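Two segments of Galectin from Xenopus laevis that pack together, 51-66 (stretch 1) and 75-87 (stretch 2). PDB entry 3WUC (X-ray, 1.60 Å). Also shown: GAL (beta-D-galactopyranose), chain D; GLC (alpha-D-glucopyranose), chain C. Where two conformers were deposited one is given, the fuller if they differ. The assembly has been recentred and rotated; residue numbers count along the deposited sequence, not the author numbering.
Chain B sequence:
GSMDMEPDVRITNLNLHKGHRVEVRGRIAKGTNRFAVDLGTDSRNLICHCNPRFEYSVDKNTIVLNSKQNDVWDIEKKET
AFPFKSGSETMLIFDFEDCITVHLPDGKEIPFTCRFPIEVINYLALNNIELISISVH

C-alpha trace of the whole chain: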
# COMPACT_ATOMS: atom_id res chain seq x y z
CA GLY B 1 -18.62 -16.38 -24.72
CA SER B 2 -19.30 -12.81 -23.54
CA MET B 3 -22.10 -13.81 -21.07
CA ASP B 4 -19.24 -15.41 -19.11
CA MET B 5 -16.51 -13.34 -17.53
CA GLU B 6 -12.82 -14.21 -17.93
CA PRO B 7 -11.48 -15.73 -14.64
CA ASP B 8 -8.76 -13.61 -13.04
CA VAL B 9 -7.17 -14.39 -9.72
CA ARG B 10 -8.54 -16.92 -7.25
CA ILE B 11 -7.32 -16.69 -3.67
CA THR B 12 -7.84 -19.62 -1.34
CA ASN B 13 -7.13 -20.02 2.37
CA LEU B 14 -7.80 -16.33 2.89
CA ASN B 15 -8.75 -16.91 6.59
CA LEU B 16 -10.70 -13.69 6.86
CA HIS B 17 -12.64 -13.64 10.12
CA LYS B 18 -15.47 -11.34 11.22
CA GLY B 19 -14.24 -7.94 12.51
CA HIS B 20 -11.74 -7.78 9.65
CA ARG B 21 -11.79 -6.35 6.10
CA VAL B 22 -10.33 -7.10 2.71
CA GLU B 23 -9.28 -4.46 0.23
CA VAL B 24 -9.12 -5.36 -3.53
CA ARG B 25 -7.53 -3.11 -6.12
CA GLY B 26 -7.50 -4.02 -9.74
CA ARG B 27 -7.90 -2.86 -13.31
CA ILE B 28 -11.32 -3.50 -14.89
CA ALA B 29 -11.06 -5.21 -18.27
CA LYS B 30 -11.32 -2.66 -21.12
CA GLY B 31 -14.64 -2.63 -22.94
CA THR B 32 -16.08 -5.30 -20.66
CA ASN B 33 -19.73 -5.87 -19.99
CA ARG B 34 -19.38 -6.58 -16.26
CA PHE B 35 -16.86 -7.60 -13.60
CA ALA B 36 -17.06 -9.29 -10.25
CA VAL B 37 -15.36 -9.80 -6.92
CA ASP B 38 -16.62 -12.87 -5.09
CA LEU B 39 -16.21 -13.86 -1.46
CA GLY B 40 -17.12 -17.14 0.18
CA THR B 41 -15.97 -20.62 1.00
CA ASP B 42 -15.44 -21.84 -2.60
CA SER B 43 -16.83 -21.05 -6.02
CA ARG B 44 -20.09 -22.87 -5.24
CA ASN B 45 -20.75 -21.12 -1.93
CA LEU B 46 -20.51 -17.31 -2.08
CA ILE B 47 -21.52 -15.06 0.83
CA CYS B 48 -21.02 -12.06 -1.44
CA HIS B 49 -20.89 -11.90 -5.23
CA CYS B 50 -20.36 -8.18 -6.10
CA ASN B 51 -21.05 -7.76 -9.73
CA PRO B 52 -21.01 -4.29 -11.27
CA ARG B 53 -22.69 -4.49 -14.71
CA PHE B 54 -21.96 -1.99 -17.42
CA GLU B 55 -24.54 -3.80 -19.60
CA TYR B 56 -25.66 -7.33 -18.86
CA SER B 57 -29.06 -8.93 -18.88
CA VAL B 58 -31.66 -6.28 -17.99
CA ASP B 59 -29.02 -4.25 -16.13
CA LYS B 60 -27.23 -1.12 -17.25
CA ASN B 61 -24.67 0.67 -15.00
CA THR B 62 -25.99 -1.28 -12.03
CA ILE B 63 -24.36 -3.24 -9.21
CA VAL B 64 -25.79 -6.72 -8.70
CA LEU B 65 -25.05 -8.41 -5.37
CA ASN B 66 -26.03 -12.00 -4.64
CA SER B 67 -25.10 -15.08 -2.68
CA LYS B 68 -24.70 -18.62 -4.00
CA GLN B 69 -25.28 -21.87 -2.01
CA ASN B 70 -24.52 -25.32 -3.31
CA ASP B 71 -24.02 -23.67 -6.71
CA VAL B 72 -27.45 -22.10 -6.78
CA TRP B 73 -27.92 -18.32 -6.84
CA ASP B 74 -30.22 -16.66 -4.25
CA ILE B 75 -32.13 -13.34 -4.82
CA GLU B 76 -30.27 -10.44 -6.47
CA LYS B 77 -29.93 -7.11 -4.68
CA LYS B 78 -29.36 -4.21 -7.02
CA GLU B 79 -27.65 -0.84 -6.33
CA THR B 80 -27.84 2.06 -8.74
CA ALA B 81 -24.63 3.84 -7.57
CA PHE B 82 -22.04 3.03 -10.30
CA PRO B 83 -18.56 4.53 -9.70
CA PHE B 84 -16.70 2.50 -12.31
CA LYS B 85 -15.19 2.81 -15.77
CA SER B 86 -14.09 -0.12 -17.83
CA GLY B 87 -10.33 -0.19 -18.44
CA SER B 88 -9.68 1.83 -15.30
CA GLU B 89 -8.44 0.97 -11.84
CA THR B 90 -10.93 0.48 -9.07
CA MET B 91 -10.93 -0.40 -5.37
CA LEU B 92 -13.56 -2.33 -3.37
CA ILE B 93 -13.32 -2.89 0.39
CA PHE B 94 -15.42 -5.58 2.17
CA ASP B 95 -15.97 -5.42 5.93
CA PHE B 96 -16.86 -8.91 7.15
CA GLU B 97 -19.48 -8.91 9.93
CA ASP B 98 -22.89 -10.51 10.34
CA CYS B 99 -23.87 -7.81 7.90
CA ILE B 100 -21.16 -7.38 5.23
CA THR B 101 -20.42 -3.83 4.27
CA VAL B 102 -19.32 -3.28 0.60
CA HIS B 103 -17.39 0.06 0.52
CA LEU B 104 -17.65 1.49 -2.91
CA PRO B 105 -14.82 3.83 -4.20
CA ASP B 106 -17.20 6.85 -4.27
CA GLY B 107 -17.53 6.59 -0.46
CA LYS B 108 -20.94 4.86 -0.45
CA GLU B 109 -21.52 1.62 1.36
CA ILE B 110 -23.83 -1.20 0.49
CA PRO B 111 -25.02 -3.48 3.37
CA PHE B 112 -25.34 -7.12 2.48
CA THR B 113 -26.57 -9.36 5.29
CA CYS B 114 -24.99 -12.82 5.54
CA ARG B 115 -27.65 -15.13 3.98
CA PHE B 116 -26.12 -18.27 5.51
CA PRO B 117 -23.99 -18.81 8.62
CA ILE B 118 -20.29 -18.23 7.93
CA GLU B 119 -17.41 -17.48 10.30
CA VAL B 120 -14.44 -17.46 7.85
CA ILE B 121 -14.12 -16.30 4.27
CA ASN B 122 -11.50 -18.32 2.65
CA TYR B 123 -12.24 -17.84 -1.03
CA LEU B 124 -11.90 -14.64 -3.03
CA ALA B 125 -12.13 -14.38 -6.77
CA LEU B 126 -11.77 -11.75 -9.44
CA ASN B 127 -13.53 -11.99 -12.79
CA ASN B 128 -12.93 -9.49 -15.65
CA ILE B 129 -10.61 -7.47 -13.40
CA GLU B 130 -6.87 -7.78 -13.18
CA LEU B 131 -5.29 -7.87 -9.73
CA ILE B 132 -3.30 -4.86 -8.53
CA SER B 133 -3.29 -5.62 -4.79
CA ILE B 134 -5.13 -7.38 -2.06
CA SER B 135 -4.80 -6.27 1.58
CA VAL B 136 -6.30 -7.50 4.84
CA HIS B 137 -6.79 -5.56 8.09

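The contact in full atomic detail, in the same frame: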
# COMPACT_ATOMS: atom_id res chain seq x y z
N ASN B 51 -21.09 -7.70 -8.34
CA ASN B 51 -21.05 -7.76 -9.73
C ASN B 51 -21.50 -6.44 -10.44
O ASN B 51 -22.62 -6.31 -10.92
CB ASN B 51 -21.89 -8.94 -10.22
CG ASN B 51 -21.78 -9.24 -11.73
OD1 ASN B 51 -22.83 -9.73 -12.29
ND2 ASN B 51 -20.66 -8.98 -12.41
N PRO B 52 -20.62 -5.45 -10.48
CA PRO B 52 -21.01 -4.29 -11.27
C PRO B 52 -21.15 -4.62 -12.75
O PRO B 52 -20.31 -5.25 -13.35
CB PRO B 52 -19.86 -3.30 -11.00
CG PRO B 52 -19.17 -3.75 -9.71
CD PRO B 52 -19.32 -5.27 -9.84
N ARG B 53 -22.32 -4.23 -13.33
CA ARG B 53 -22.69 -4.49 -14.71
C ARG B 53 -22.78 -3.20 -15.48
O ARG B 53 -23.64 -2.35 -15.17
CB ARG B 53 -24.03 -5.14 -14.79
CG ARG B 53 -23.94 -6.57 -14.15
CD ARG B 53 -25.31 -7.20 -13.86
NE ARG B 53 -25.15 -8.58 -13.38
CZ ARG B 53 -26.10 -9.54 -13.44
NH1 ARG B 53 -27.35 -9.23 -13.88
NH2 ARG B 53 -25.82 -10.73 -13.02
N PHE B 54 -21.89 -3.10 -16.44
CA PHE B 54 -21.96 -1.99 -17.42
C PHE B 54 -23.23 -2.19 -18.29
O PHE B 54 -24.08 -1.30 -18.40
CB PHE B 54 -20.65 -1.87 -18.23
CG PHE B 54 -19.48 -1.58 -17.40
CD1 PHE B 54 -19.22 -0.30 -16.98
CD2 PHE B 54 -18.63 -2.61 -16.99
CE1 PHE B 54 -18.08 -0.01 -16.21
CE2 PHE B 54 -17.52 -2.33 -16.21
CZ PHE B 54 -17.26 -1.00 -15.84
N GLU B 55 -23.33 -3.34 -18.92
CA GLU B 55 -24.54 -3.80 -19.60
C GLU B 55 -24.58 -5.31 -19.65
O GLU B 55 -23.82 -5.92 -20.35
CB GLU B 55 -24.56 -3.19 -21.02
CG GLU B 55 -25.94 -2.83 -21.51
CD GLU B 55 -25.93 -1.92 -22.74
OE1 GLU B 55 -26.25 -2.43 -23.83
OE2 GLU B 55 -25.56 -0.71 -22.62
N TYR B 56 -25.50 -5.90 -18.90
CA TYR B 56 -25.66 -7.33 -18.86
C TYR B 56 -27.06 -7.63 -18.45
O TYR B 56 -27.60 -7.07 -17.51
CB TYR B 56 -24.64 -7.93 -17.88
CG TYR B 56 -24.63 -9.42 -17.79
CD1 TYR B 56 -23.80 -10.14 -18.62
CD2 TYR B 56 -25.44 -10.07 -16.88
CE1 TYR B 56 -23.81 -11.49 -18.56
CE2 TYR B 56 -25.45 -11.45 -16.79
CZ TYR B 56 -24.60 -12.14 -17.64
OH TYR B 56 -24.51 -13.48 -17.66
N SER B 57 -27.70 -8.57 -19.15
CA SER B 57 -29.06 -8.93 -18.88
C SER B 57 -29.93 -7.67 -18.96
O SER B 57 -29.70 -6.85 -19.85
CB SER B 57 -29.21 -9.70 -17.56
OG SER B 57 -30.57 -10.03 -17.26
N VAL B 58 -30.84 -7.48 -18.03
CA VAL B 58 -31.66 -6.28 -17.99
C VAL B 58 -30.98 -5.06 -17.33
O VAL B 58 -31.59 -4.02 -17.11
CB VAL B 58 -32.99 -6.55 -17.20
CG1 VAL B 58 -33.79 -7.65 -17.89
CG2 VAL B 58 -32.68 -6.98 -15.77
N ASP B 59 -29.71 -5.20 -16.98
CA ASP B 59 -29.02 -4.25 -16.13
C ASP B 59 -28.01 -3.41 -16.89
O ASP B 59 -27.19 -3.91 -17.67
CB ASP B 59 -28.28 -5.01 -15.04
CG ASP B 59 -29.21 -5.78 -14.18
OD1 ASP B 59 -30.18 -5.20 -13.63
OD2 ASP B 59 -28.97 -6.99 -14.03
N LYS B 60 -28.11 -2.11 -16.67
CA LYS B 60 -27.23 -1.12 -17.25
C LYS B 60 -26.64 -0.22 -16.15
O LYS B 60 -27.37 0.40 -15.40
CB LYS B 60 -28.05 -0.22 -18.22
CG LYS B 60 -27.21 0.82 -18.90
CD LYS B 60 -28.13 1.88 -19.51
CE LYS B 60 -27.69 2.27 -20.92
NZ LYS B 60 -26.33 2.85 -20.87
N ASN B 61 -25.31 -0.13 -16.05
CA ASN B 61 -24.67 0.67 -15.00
C ASN B 61 -25.25 0.46 -13.62
O ASN B 61 -25.62 1.39 -12.87
CB ASN B 61 -24.62 2.16 -15.38
CG ASN B 61 -23.91 2.41 -16.68
OD1 ASN B 61 -24.33 3.31 -17.47
ND2 ASN B 61 -22.93 1.66 -16.97
N THR B 62 -25.34 -0.85 -13.26
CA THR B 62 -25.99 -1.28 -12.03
C THR B 62 -25.10 -2.33 -11.35
O THR B 62 -24.55 -3.17 -12.09
CB THR B 62 -27.35 -1.92 -12.36
OG1 THR B 62 -28.20 -0.91 -12.92
CG2 THR B 62 -28.03 -2.38 -11.15
N ILE B 63 -25.01 -2.21 -10.02
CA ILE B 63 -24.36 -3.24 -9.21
C ILE B 63 -25.38 -4.29 -8.84
O ILE B 63 -26.41 -4.02 -8.19
CB ILE B 63 -23.68 -2.68 -7.97
CG1 ILE B 63 -22.73 -1.56 -8.35
CG2 ILE B 63 -22.90 -3.77 -7.28
CD1 ILE B 63 -22.09 -0.85 -7.18
N VAL B 64 -25.07 -5.58 -9.17
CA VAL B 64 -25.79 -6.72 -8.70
C VAL B 64 -25.00 -7.40 -7.60
O VAL B 64 -23.79 -7.71 -7.85
CB VAL B 64 -26.09 -7.70 -9.87
CG1 VAL B 64 -26.57 -9.03 -9.36
CG2 VAL B 64 -27.15 -7.11 -10.80
N LEU B 65 -25.61 -7.58 -6.44
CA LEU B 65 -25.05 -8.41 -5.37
C LEU B 65 -25.91 -9.67 -5.21
O LEU B 65 -27.14 -9.66 -5.30
CB LEU B 65 -24.96 -7.69 -4.05
CG LEU B 65 -24.21 -6.36 -3.95
CD1 LEU B 65 -24.38 -5.95 -2.53
CD2 LEU B 65 -22.73 -6.36 -4.37
N ASN B 66 -25.24 -10.80 -4.94
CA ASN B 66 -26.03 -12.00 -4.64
C ASN B 66 -25.17 -12.90 -3.78
O ASN B 66 -24.02 -12.59 -3.52
CB ASN B 66 -26.45 -12.72 -5.95
CG ASN B 66 -27.74 -13.50 -5.80
OD1 ASN B 66 -28.22 -13.77 -4.70
ND2 ASN B 66 -28.27 -13.90 -6.98
N ILE B 75 -31.45 -14.50 -4.19
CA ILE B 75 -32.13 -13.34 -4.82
C ILE B 75 -31.15 -12.15 -4.98
O ILE B 75 -30.49 -11.81 -4.03
CB ILE B 75 -33.33 -12.93 -3.90
CG1 ILE B 75 -34.32 -14.08 -3.79
CG2 ILE B 75 -33.97 -11.70 -4.43
CD1 ILE B 75 -35.42 -13.83 -2.82
N GLU B 76 -31.15 -11.57 -6.16
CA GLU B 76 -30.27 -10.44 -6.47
C GLU B 76 -30.70 -9.22 -5.68
O GLU B 76 -31.89 -8.89 -5.53
CB GLU B 76 -30.29 -10.14 -7.91
CG GLU B 76 -29.55 -11.13 -8.78
CD GLU B 76 -29.69 -10.96 -10.26
OE1 GLU B 76 -30.38 -10.02 -10.80
OE2 GLU B 76 -29.00 -11.73 -10.93
N LYS B 77 -29.74 -8.47 -5.19
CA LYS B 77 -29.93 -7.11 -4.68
C LYS B 77 -29.25 -6.15 -5.64
O LYS B 77 -28.11 -6.35 -6.09
CB LYS B 77 -29.27 -7.04 -3.32
CG LYS B 77 -29.37 -5.60 -2.74
CD LYS B 77 -28.73 -5.52 -1.36
CE LYS B 77 -29.10 -4.20 -0.69
NZ LYS B 77 -28.95 -4.31 0.79
N LYS B 78 -29.92 -5.09 -6.04
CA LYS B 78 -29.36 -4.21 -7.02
C LYS B 78 -29.15 -2.82 -6.42
O LYS B 78 -29.99 -2.36 -5.61
CB LYS B 78 -30.24 -4.11 -8.25
CG LYS B 78 -30.51 -5.46 -8.93
CD LYS B 78 -31.38 -5.33 -10.16
CE LYS B 78 -31.76 -6.65 -10.80
NZ LYS B 78 -32.10 -6.51 -12.25
N GLU B 79 -28.05 -2.21 -6.78
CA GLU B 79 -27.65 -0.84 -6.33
C GLU B 79 -27.36 -0.02 -7.62
O GLU B 79 -26.62 -0.39 -8.55
CB GLU B 79 -26.38 -0.94 -5.47
CG GLU B 79 -25.65 0.32 -5.09
CD GLU B 79 -26.55 1.34 -4.38
OE1 GLU B 79 -26.65 2.50 -4.87
OE2 GLU B 79 -27.20 0.92 -3.39
N THR B 80 -27.90 1.21 -7.61
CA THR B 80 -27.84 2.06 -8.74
C THR B 80 -26.57 2.92 -8.73
O THR B 80 -26.21 3.42 -9.76
CB THR B 80 -29.05 3.06 -8.77
OG1 THR B 80 -29.14 3.78 -7.54
CG2 THR B 80 -30.28 2.35 -8.84
N ALA B 81 -25.91 3.05 -7.60
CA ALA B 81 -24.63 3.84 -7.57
C ALA B 81 -23.61 3.07 -8.44
O ALA B 81 -23.50 1.81 -8.28
CB ALA B 81 -24.06 3.98 -6.16
N PHE B 82 -22.91 3.76 -9.34
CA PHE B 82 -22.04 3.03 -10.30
C PHE B 82 -20.72 3.74 -10.60
O PHE B 82 -20.50 4.24 -11.69
CB PHE B 82 -22.78 2.67 -11.55
CG PHE B 82 -22.09 1.62 -12.35
CD1 PHE B 82 -22.34 0.29 -12.01
CD2 PHE B 82 -21.34 1.90 -13.43
CE1 PHE B 82 -21.74 -0.71 -12.75
CE2 PHE B 82 -20.72 0.90 -14.20
CZ PHE B 82 -20.90 -0.42 -13.82
N PRO B 83 -19.85 3.77 -9.56
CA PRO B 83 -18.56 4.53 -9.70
C PRO B 83 -17.45 3.73 -10.32
O PRO B 83 -16.44 3.47 -9.70
CB PRO B 83 -18.23 4.89 -8.28
CG PRO B 83 -18.75 3.65 -7.49
CD PRO B 83 -20.07 3.34 -8.16
N PHE B 84 -17.64 3.33 -11.60
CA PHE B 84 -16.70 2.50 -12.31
C PHE B 84 -16.61 2.85 -13.78
O PHE B 84 -17.57 3.33 -14.35
CB PHE B 84 -17.13 0.96 -12.30
CG PHE B 84 -17.44 0.44 -10.95
CD1 PHE B 84 -16.40 0.13 -10.05
CD2 PHE B 84 -18.75 0.37 -10.47
CE1 PHE B 84 -16.72 -0.30 -8.82
CE2 PHE B 84 -19.08 -0.05 -9.19
CZ PHE B 84 -18.02 -0.37 -8.35
N LYS B 85 -15.46 2.63 -14.34
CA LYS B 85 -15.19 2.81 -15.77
C LYS B 85 -14.36 1.64 -16.26
O LYS B 85 -13.26 1.32 -15.72
CB LYS B 85 -14.48 4.13 -16.01
CG LYS B 85 -14.38 4.48 -17.49
CD LYS B 85 -13.47 5.71 -17.70
CE LYS B 85 -13.14 5.92 -19.19
NZ LYS B 85 -14.40 6.45 -19.78
N SER B 86 -14.84 0.99 -17.35
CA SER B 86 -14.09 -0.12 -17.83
C SER B 86 -12.71 0.32 -18.34
O SER B 86 -12.54 1.46 -18.88
CB SER B 86 -14.90 -0.90 -18.91
OG SER B 86 -15.02 -0.09 -20.05
N GLY B 87 -11.70 -0.50 -18.13
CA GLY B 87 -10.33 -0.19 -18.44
C GLY B 87 -9.58 0.61 -17.39
O GLY B 87 -8.33 0.66 -17.46
C1 GAL D . -26.57 -14.41 -13.42
C2 GAL D . -25.19 -14.37 -14.03
C3 GAL D . -24.15 -14.82 -13.03
C4 GAL D . -24.32 -14.01 -11.74
C5 GAL D . -25.79 -14.13 -11.28
C6 GAL D . -25.99 -13.31 -10.02
O2 GAL D . -25.20 -15.33 -15.12
O3 GAL D . -22.86 -14.80 -13.58
O4 GAL D . -23.88 -12.64 -11.95
O5 GAL D . -26.62 -13.59 -12.29
O6 GAL D . -27.34 -13.31 -9.59
C1 GLC C . -31.54 -13.38 -15.00
C2 GLC C . -30.86 -12.23 -14.25
C3 GLC C . -29.34 -12.41 -14.44
C4 GLC C . -28.80 -13.80 -14.08
C5 GLC C . -29.62 -14.88 -14.80
C6 GLC C . -29.24 -16.27 -14.28
O1 GLC C . -31.24 -13.13 -16.35
O2 GLC C . -31.25 -10.99 -14.79
O3 GLC C . -28.73 -11.46 -13.54
O4 GLC C . -27.40 -13.87 -14.45
O5 GLC C . -31.03 -14.64 -14.61
O6 GLC C . -29.30 -16.60 -12.86
O HOH W 1 -30.73 -8.94 -13.21
O HOH W 2 -26.84 3.35 -12.18

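The two stretches are joined by a short antiparallel ladder, and strands 62-66 and 77-79 run at 154° with axes 4.7 Å apart at closest. I63 and E79 form a hydrogen-bonded pair in both directions (I63 N to E79 O and E79 N to I63 O, each 2.8 Å), as do L65 and K77 (L65 N to K77 O 2.8 Å, K77 N to L65 O 2.9 Å). V64 and K78 sit between them as a non-hydrogen-bonded pair, where the K78 CA lies 3.2 Å from I63 O, a CA-H...O contact.

Beyond the ladder, packing centres on F82, whose 116 Å² of covered surface is the largest share. Its CB points toward stretch 1, and N61 CA stands 3.7 Å from the F82 ring centroid, 6° off the normal, so its C-H addresses the pi face almost squarely. The same ring turns its edge to the face of F54: centroids are 5.1 Å apart and planes meet at 87°. S86 CB covers the opposite face of F54, 4.2 Å from its centroid.

I63, with 93 Å² covered, links ladder and aromatic cluster. Its CD1 reaches F84 CE2 at the ring edge (3.7 Å), while P52 CG lies over a face of F84, 4.0 Å from the centroid. I63 CD1 also approaches A81 O at 3.2 Å, and that carbonyl has no hydrogen-bond partner in the model.

K78, on the V64 side of the sheet, extends to D59: NZ to OD1 is 2.7 Å, a hydrogen-bonded salt bridge. D59 OD2 in turn pairs with R53 NH1 at 2.8 Å. R53 NH2 and E76 OE2, 3.9 Å apart, form a long salt bridge by charge alone, because the oxygen lies well out of the guanidinium plane; both side chains instead hydrogen-bond GLC O3 (R53 NH1 and E76 OE2, each 2.6 Å).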